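Local coordinates for Myo-inositol 2-dehydrogenase (Lactobacillus plantarum WCFS1, PDB 3CEA), which probably catalyses the NAD-dependent oxidation of myo-inositol at its 2-position, as a tetrameric member of the GFO/IDH/MocA oxidoreductase family, at residues V302-F305 / V306-I310; A141-I144 / V145-D149. One frame throughout, in Å; residues are numbered along the deposited sequence.

Interaction 1. Residues V302-F305 / V306-I310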
loop_
_atom_site.group_PDB
_atom_site.type_symbol
_atom_site.label_atom_id
_atom_site.label_comp_id
_atom_site.label_asym_id
_atom_site.label_seq_id
_atom_site.Cartn_x
_atom_site.Cartn_y
_atom_site.Cartn_z
ATOM N N VAL A 302 -5.345 -27.494 -15.182
ATOM C CA VAL A 302 -5.568 -28.937 -15.221
ATOM C C VAL A 302 -7.006 -29.227 -15.647
ATOM O O VAL A 302 -7.254 -30.156 -16.418
ATOM C CB VAL A 302 -5.212 -29.614 -13.871
ATOM C CG1 VAL A 302 -5.720 -31.051 -13.818
ATOM C CG2 VAL A 302 -3.705 -29.585 -13.653
ATOM N N GLN A 303 -7.939 -28.413 -15.156
ATOM C CA GLN A 303 -9.333 -28.487 -15.579
ATOM C C GLN A 303 -9.460 -28.207 -17.077
ATOM O O GLN A 303 -10.221 -28.881 -17.772
ATOM C CB GLN A 303 -10.201 -27.511 -14.777
ATOM C CG GLN A 303 -11.702 -27.630 -15.054
ATOM C CD GLN A 303 -12.296 -28.918 -14.513
ATOM O OE1 GLN A 303 -12.373 -29.119 -13.300
ATOM N NE2 GLN A 303 -12.722 -29.797 -15.414
ATOM N N ASP A 304 -8.709 -27.220 -17.562
ATOM C CA ASP A 304 -8.693 -26.879 -18.984
ATOM C C ASP A 304 -8.184 -28.050 -19.827
ATOM O O ASP A 304 -8.737 -28.337 -20.892
ATOM C CB ASP A 304 -7.852 -25.623 -19.238
ATOM C CG ASP A 304 -7.878 -25.179 -20.697
ATOM O OD1 ASP A 304 -8.984 -24.998 -21.257
ATOM O OD2 ASP A 304 -6.787 -25.002 -21.281
ATOM N N PHE A 305 -7.141 -28.722 -19.336
ATOM C CA PHE A 305 -6.596 -29.916 -19.985
ATOM C C PHE A 305 -7.628 -31.038 -20.061
ATOM O O PHE A 305 -7.801 -31.656 -21.111
ATOM C CB PHE A 305 -5.334 -30.400 -19.257
ATOM C CG PHE A 305 -4.867 -31.768 -19.682
ATOM C CD1 PHE A 305 -4.161 -31.940 -20.867
ATOM C CD2 PHE A 305 -5.131 -32.883 -18.891
ATOM C CE1 PHE A 305 -3.726 -33.202 -21.263
ATOM C CE2 PHE A 305 -4.702 -34.151 -19.277
ATOM C CZ PHE A 305 -3.997 -34.311 -20.465
ATOM N N VAL A 306 -8.300 -31.298 -18.938
ATOM C CA VAL A 306 -9.337 -32.327 -18.860
ATOM C C VAL A 306 -10.471 -32.021 -19.842
ATOM O O VAL A 306 -10.916 -32.909 -20.574
ATOM C CB VAL A 306 -9.862 -32.501 -17.407
ATOM C CG1 VAL A 306 -11.130 -33.350 -17.370
ATOM C CG2 VAL A 306 -8.789 -33.128 -16.529
ATOM N N ASN A 307 -10.916 -30.762 -19.862
ATOM C CA ASN A 307 -11.911 -30.295 -20.828
ATOM C C ASN A 307 -11.420 -30.464 -22.265
ATOM O O ASN A 307 -12.179 -30.881 -23.142
ATOM C CB ASN A 307 -12.272 -28.826 -20.576
ATOM C CG ASN A 307 -12.939 -28.601 -19.225
ATOM O OD1 ASN A 307 -13.650 -29.467 -18.710
ATOM N ND2 ASN A 307 -12.714 -27.422 -18.648
ATOM N N ASN A 308 -10.147 -30.140 -22.490
ATOM C CA ASN A 308 -9.523 -30.262 -23.807
ATOM C C ASN A 308 -9.524 -31.692 -24.337
ATOM O O ASN A 308 -9.800 -31.913 -25.517
ATOM C CB ASN A 308 -8.098 -29.694 -23.794
ATOM C CG ASN A 308 -8.069 -28.174 -23.853
ATOM O OD1 ASN A 308 -9.099 -27.523 -24.030
ATOM N ND2 ASN A 308 -6.878 -27.601 -23.699
ATOM N N VAL A 309 -9.221 -32.653 -23.464
ATOM C CA VAL A 309 -9.262 -34.074 -23.826
ATOM C C VAL A 309 -10.691 -34.505 -24.186
ATOM O O VAL A 309 -10.902 -35.193 -25.187
ATOM C CB VAL A 309 -8.683 -34.985 -22.703
ATOM C CG1 VAL A 309 -8.777 -36.458 -23.094
ATOM C CG2 VAL A 309 -7.236 -34.620 -22.395
ATOM N N ILE A 310 -11.658 -34.078 -23.372
ATOM C CA ILE A 310 -13.078 -34.387 -23.573
ATOM C C ILE A 310 -13.609 -33.807 -24.889
ATOM O O ILE A 310 -14.177 -34.535 -25.705
ATOM C CB ILE A 310 -13.942 -33.904 -22.367
ATOM C CG1 ILE A 310 -13.646 -34.749 -21.121
ATOM C CG2 ILE A 310 -15.436 -33.947 -22.701
ATOM C CD1 ILE A 310 -14.121 -34.141 -19.810
#

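Interaction 2. Residues A141-I144 / V145-D149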
loop_
_atom_site.group_PDB
_atom_site.type_symbol
_atom_site.label_atom_id
_atom_site.label_comp_id
_atom_site.label_asym_id
_atom_site.label_seq_id
_atom_site.Cartn_x
_atom_site.Cartn_y
_atom_site.Cartn_z
ATOM N N ALA A 141 -4.260 -8.092 -16.356
ATOM C CA ALA A 141 -3.231 -7.215 -16.900
ATOM C C ALA A 141 -3.085 -7.359 -18.413
ATOM O O ALA A 141 -2.834 -6.374 -19.108
ATOM C CB ALA A 141 -1.906 -7.479 -16.215
ATOM N N LYS A 142 -3.235 -8.589 -18.910
ATOM C CA LYS A 142 -3.200 -8.873 -20.346
ATOM C C LYS A 142 -4.362 -8.193 -21.066
ATOM O O LYS A 142 -4.207 -7.700 -22.186
ATOM C CB LYS A 142 -3.213 -10.388 -20.594
ATOM C CG LYS A 142 -3.174 -10.821 -22.066
ATOM C CD LYS A 142 -1.890 -10.378 -22.771
ATOM C CE LYS A 142 -1.655 -11.158 -24.060
ATOM N NZ LYS A 142 -2.639 -10.824 -25.132
ATOM N N LYS A 143 -5.519 -8.168 -20.409
ATOM C CA LYS A 143 -6.704 -7.506 -20.937
ATOM C C LYS A 143 -6.491 -5.993 -20.971
ATOM O O LYS A 143 -6.813 -5.346 -21.965
ATOM C CB LYS A 143 -7.937 -7.868 -20.104
ATOM C CG LYS A 143 -9.256 -7.509 -20.758
ATOM C CD LYS A 143 -10.416 -7.713 -19.798
ATOM C CE LYS A 143 -11.719 -7.158 -20.370
ATOM N NZ LYS A 143 -12.159 -7.882 -21.596
ATOM N N ILE A 144 -5.935 -5.447 -19.886
ATOM C CA ILE A 144 -5.571 -4.029 -19.799
ATOM C C ILE A 144 -4.657 -3.627 -20.960
ATOM O O ILE A 144 -4.906 -2.629 -21.638
ATOM C CB ILE A 144 -4.883 -3.704 -18.436
ATOM C CG1 ILE A 144 -5.923 -3.606 -17.317
ATOM C CG2 ILE A 144 -4.055 -2.411 -18.511
ATOM C CD1 ILE A 144 -5.321 -3.472 -15.933
ATOM N N VAL A 145 -3.612 -4.420 -21.184
ATOM C CA VAL A 145 -2.641 -4.160 -22.242
ATOM C C VAL A 145 -3.293 -4.214 -23.629
ATOM O O VAL A 145 -3.065 -3.327 -24.454
ATOM C CB VAL A 145 -1.435 -5.133 -22.147
ATOM C CG1 VAL A 145 -0.635 -5.157 -23.445
ATOM C CG2 VAL A 145 -0.542 -4.758 -20.973
ATOM N N ASP A 146 -4.113 -5.239 -23.867
ATOM C CA ASP A 146 -4.769 -5.438 -25.161
ATOM C C ASP A 146 -5.789 -4.351 -25.496
ATOM O O ASP A 146 -6.006 -4.039 -26.669
ATOM C CB ASP A 146 -5.428 -6.820 -25.233
ATOM C CG ASP A 146 -4.416 -7.951 -25.365
ATOM O OD1 ASP A 146 -3.290 -7.711 -25.850
ATOM O OD2 ASP A 146 -4.752 -9.089 -24.983
ATOM N N ASN A 147 -6.414 -3.777 -24.471
ATOM C CA ASN A 147 -7.337 -2.661 -24.663
ATOM C C ASN A 147 -6.592 -1.350 -24.933
ATOM O O ASN A 147 -7.204 -0.334 -25.276
ATOM C CB ASN A 147 -8.276 -2.509 -23.460
ATOM C CG ASN A 147 -9.145 -3.738 -23.229
ATOM O OD1 ASN A 147 -9.386 -4.530 -24.143
ATOM N ND2 ASN A 147 -9.621 -3.899 -21.995
ATOM N N GLY A 148 -5.270 -1.387 -24.772
ATOM C CA GLY A 148 -4.416 -0.229 -25.020
ATOM C C GLY A 148 -4.327 0.721 -23.841
ATOM O O GLY A 148 -3.890 1.865 -23.995
ATOM N N ASP A 149 -4.730 0.243 -22.664
ATOM C CA ASP A 149 -4.767 1.064 -21.448
ATOM C C ASP A 149 -3.386 1.426 -20.871
ATOM O O ASP A 149 -3.297 2.155 -19.878
ATOM C CB ASP A 149 -5.631 0.397 -20.366
ATOM C CG ASP A 149 -7.094 0.274 -20.763
ATOM O OD1 ASP A 149 -7.570 1.070 -21.601
ATOM O OD2 ASP A 149 -7.776 -0.622 -20.220
#

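Interaction 1. Residues V302-F305 / V306-I310
Successive turns of helix 295-311 meet where Val309 lays its CG2 methyl over one face of the Phe305 ring. The contact is CH-pi: CG2 of Val309 stands 4.0 Å from the ring centroid of Phe305, 18° off the normal. It is offset toward the rim, and CZ of Phe305 is the ring atom nearest to CG2 of Val309, at 3.8 Å. Phe305 has its CG anti to the backbone N (chi1 168°), beside its own carbonyl carbon, which places the ring where CG2 of Val309 can lie over it. This apolar side packs the helix against the parallel sheet of the NAD-binding Rossmann domain: Phe99 meets the Phe305 ring edge-to-face, and Leu9 of strand 9-14 receives Val306 and Val309. Elsewhere around the helix, NE2 of Gln303 makes a weak hydrogen bond of 3.4 Å to OD1 of Asn307, the two amide planes only 28° apart, while OE1 of Gln303 accepts from the backbone N of Gln32. The Asp304 carboxylate and the Asn308 amide cross obliquely, and these side chains are not hydrogen-bonded to each other; OD2 of Asp304 pairs with the Tyr134 hydroxyl, and ND2 of Asn308 donates to Gln127.

Interaction 2. Residues A141-I144 / V145-D149
Lys142 and Asp146, one helical turn apart, form a salt bridge in which NZ of Lys142 approaches OD2 of Asp146 to 2.7 Å. The bond falls on the syn lone pair of OD2, and OD1 of Asp146 is 3.3 Å from NZ of Lys142. Bends at chi2 (63°) and chi4 (69°) curl the lysine chain round, bringing its methylenes as well as its nitrogen up to the carboxylate. The same side chain makes a cation-pi contact with Trp196 of helix 182-198, while Phe197 of that helix touches both Lys142 and Val145. Were Lys142 replaced by an alanine, the Asp146 carboxylate would probably lose its cationic mate and the Trp196 ring its cation.

One residue further along, CG of Lys143 comes to 3.8 Å from ND2 of Asn147. Ile144 is buried: its CG2 methyl meets CB of Asp149 at 3.7 Å, the two side chains crossing at about a right angle, and it also packs on Val263 and on Val276 of a second subunit. What brings Asp149 back to Ile144 is the backbone. Its N donates to O of Ile144 at 3.1 Å, and N of Gly148 donates to O of Val145 at 3.0 Å. Gly148 takes a positive phi of 84°, which favours glycine, and turns the chain away from the helical path. This pair of bonds, closing round Gly148 after the last turn of helix 136-146, is a Schellman motif.

Overall arrangement
Interactions 1 and 2 lie in different parts of the subunit, their centres 27 Å apart and their nearest atoms about 15 Å apart, so neither touches the other. Residues 302-310 belong to a helix packed on the Rossmann sheet, and the side chain of Val302 is about 9 Å from the bound NAD. Residues 141-149 belong to the GFO/IDH/MocA C-terminal domain and adjoin a second subunit, whereas no other chain of the tetramer touches interaction 1. Along the chain interaction 2 comes first. Tyr134, the partner of Asp304 in interaction 1, lies just ahead of helix 136-146, which carries interaction 2.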